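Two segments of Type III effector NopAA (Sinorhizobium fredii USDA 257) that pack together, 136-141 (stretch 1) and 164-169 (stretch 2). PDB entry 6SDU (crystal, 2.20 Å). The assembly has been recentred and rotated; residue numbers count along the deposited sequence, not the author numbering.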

# COMPACT_ATOMS: atom_id res chain seq x y z
N LYS A 136 0.80 9.54 8.62
CA LYS A 136 2.18 9.88 8.28
C LYS A 136 2.95 8.63 7.88
O LYS A 136 2.66 7.53 8.36
N PRO A 137 3.92 8.75 6.98
CA PRO A 137 4.71 7.57 6.62
C PRO A 137 5.64 7.17 7.76
O PRO A 137 6.05 7.99 8.58
N ILE A 138 6.00 5.88 7.74
CA ILE A 138 6.99 5.36 8.68
C ILE A 138 8.29 6.12 8.45
O ILE A 138 8.71 6.34 7.31
N SER A 139 8.88 6.61 9.54
CA SER A 139 10.04 7.48 9.44
C SER A 139 10.86 7.41 10.73
O SER A 139 10.30 7.34 11.83
N TYR A 140 12.19 7.51 10.57
CA TYR A 140 13.09 7.63 11.72
C TYR A 140 12.95 8.99 12.39
O TYR A 140 13.04 9.09 13.62
N HIS A 141 12.79 10.05 11.58
CA HIS A 141 12.88 11.43 12.02
C HIS A 141 11.62 12.22 11.72
O HIS A 141 11.00 12.04 10.66
N VAL A 164 10.05 10.75 -0.79
CA VAL A 164 10.58 9.49 -0.28
C VAL A 164 10.88 9.60 1.21
O VAL A 164 11.51 10.58 1.66
N PHE A 165 10.46 8.59 1.97
CA PHE A 165 10.63 8.54 3.41
C PHE A 165 11.31 7.24 3.81
O PHE A 165 11.15 6.21 3.13
N GLU A 166 12.07 7.28 4.91
CA GLU A 166 12.81 6.12 5.38
C GLU A 166 12.57 5.85 6.87
O GLU A 166 12.69 6.76 7.69
N GLY A 167 12.29 4.59 7.19
CA GLY A 167 12.03 4.19 8.55
C GLY A 167 12.28 2.70 8.73
O GLY A 167 12.80 2.02 7.84
N GLU A 168 11.95 2.23 9.92
CA GLU A 168 12.11 0.85 10.35
C GLU A 168 10.82 0.33 10.96
O GLU A 168 10.18 1.04 11.72
N GLY A 169 10.49 -0.94 10.69
CA GLY A 169 9.37 -1.58 11.35
C GLY A 169 9.77 -2.16 12.71
O GLY A 169 10.95 -2.21 13.06

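When an irregular segment lies across a β-strand, glycine can set how closely the two backbones approach, and the neighbouring side chains then close around that point. The pairing of residues 136-141 with the strand ending at Glu 168 in NopAA is a compact example, burying 450 Å² although the two paths run 63° apart. The closest register falls at Gly 167, whose CA lies 3.9 Å from Ser 139 CA. A CB on this glycine would point toward the other stretch and fall 2.4 Å from Ile 138 CG2 and 2.7 Å from Ser 139 N, so the observed packing depends on its absence.

Tyr 140 makes the most of this bare backbone. Its CA-to-CB bond points sideways, but chi1 in the m well (-74°) with chi2 of -57° carries the ring across the strand. Gly 167 CA sits 4.0 Å from the Tyr 140 ring centroid and only 10° off the ring normal, a CH-pi contact over one face. The same conformation delivers Tyr 140 OH to Glu 168 OE1, to which it donates a hydrogen bond of 2.7 Å. Glu 168 meets it with chi1 and chi2 both t and chi3 turned to -53°. At the near end of the tyrosine, its N donates to Glu 166 O (3.0 Å), so the residue is held at backbone and hydroxyl alike. Glu 166 itself points away at CB, yet its extended t, t chain brings OE1 to 3.8 Å from Tyr 140 CE2.

A second CH-pi contact lies at the other end. Pro 137 and Phe 165 both point toward the opposing stretch, and Phe 165, with chi1 m and chi2 82°, offers a ring face to the C-gamma endo proline: Pro 137 CG is 3.4 Å from the Phe 165 ring centroid. Between these aromatic contacts, Ile 138 (m, t) points sideways and places CG2 3.6 Å from Gly 167 CA, filling space beside the glycine.

Ser 139 points away overall, and its t rotamer puts OG to polar use, donating to His 141 O at 2.8 Å within its own stretch. Water 2 then bridges the stretches, donating to Ser 139 OG (2.8 Å) and accepting from Glu 166 N (2.9 Å). Water 1 accepts from Glu 168 N (3.0 Å) and makes a weak bond to Ser 139 O (3.2 Å). Meanwhile Ser 139 CA directs a CA-H...O contact to Glu 166 O at 3.3 Å. A β-D-glucopyranose also touches this region.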

# COMPACT_ATOMS: atom_id res chain seq x y z
CB LYS A 136 2.90 10.58 9.45
CG LYS A 136 2.26 11.88 9.91
CD LYS A 136 2.84 12.35 11.23
CE LYS A 136 2.13 13.63 11.75
NZ LYS A 136 0.78 13.42 12.35
CB PRO A 137 5.50 8.03 5.39
CG PRO A 137 5.58 9.54 5.52
CD PRO A 137 4.31 9.95 6.21
CB ILE A 138 7.20 3.86 8.45
CG1 ILE A 138 6.03 3.05 9.01
CG2 ILE A 138 8.53 3.40 9.05
CD1 ILE A 138 6.02 1.65 8.45
CB SER A 139 9.62 8.93 9.13
OG SER A 139 10.76 9.77 9.01
CB TYR A 140 14.55 7.48 11.30
CG TYR A 140 14.99 6.08 10.97
CD1 TYR A 140 14.87 5.06 11.90
CD2 TYR A 140 15.58 5.80 9.75
CE1 TYR A 140 15.27 3.78 11.59
CE2 TYR A 140 16.01 4.52 9.44
CZ TYR A 140 15.85 3.51 10.36
OH TYR A 140 16.25 2.22 10.05
CB HIS A 141 14.09 12.09 11.36
CG HIS A 141 15.35 11.36 11.61
ND1 HIS A 141 15.89 11.23 12.87
CD2 HIS A 141 16.19 10.69 10.78
CE1 HIS A 141 17.00 10.52 12.81
NE2 HIS A 141 17.21 10.18 11.55
CB VAL A 164 11.84 9.07 -1.07
CG1 VAL A 164 12.35 7.69 -0.60
CG2 VAL A 164 11.49 9.03 -2.54
CB PHE A 165 9.30 8.67 4.12
CG PHE A 165 8.60 9.94 3.85
CD1 PHE A 165 7.85 10.10 2.70
CD2 PHE A 165 8.69 11.00 4.76
CE1 PHE A 165 7.20 11.31 2.45
CE2 PHE A 165 8.05 12.20 4.52
CZ PHE A 165 7.30 12.36 3.37
CB GLU A 166 14.31 6.27 5.15
CG GLU A 166 15.10 5.02 5.56
CD GLU A 166 16.62 5.25 5.59
OE1 GLU A 166 17.35 4.29 5.90
OE2 GLU A 166 17.07 6.39 5.32
CB GLU A 168 13.22 0.77 11.40
CG GLU A 168 13.73 -0.59 11.63
CD GLU A 168 15.08 -0.55 12.30
OE1 GLU A 168 15.98 0.15 11.76
OE2 GLU A 168 15.23 -1.21 13.36
O HOH W 1 11.04 4.18 11.99
O HOH W 2 11.53 9.81 6.27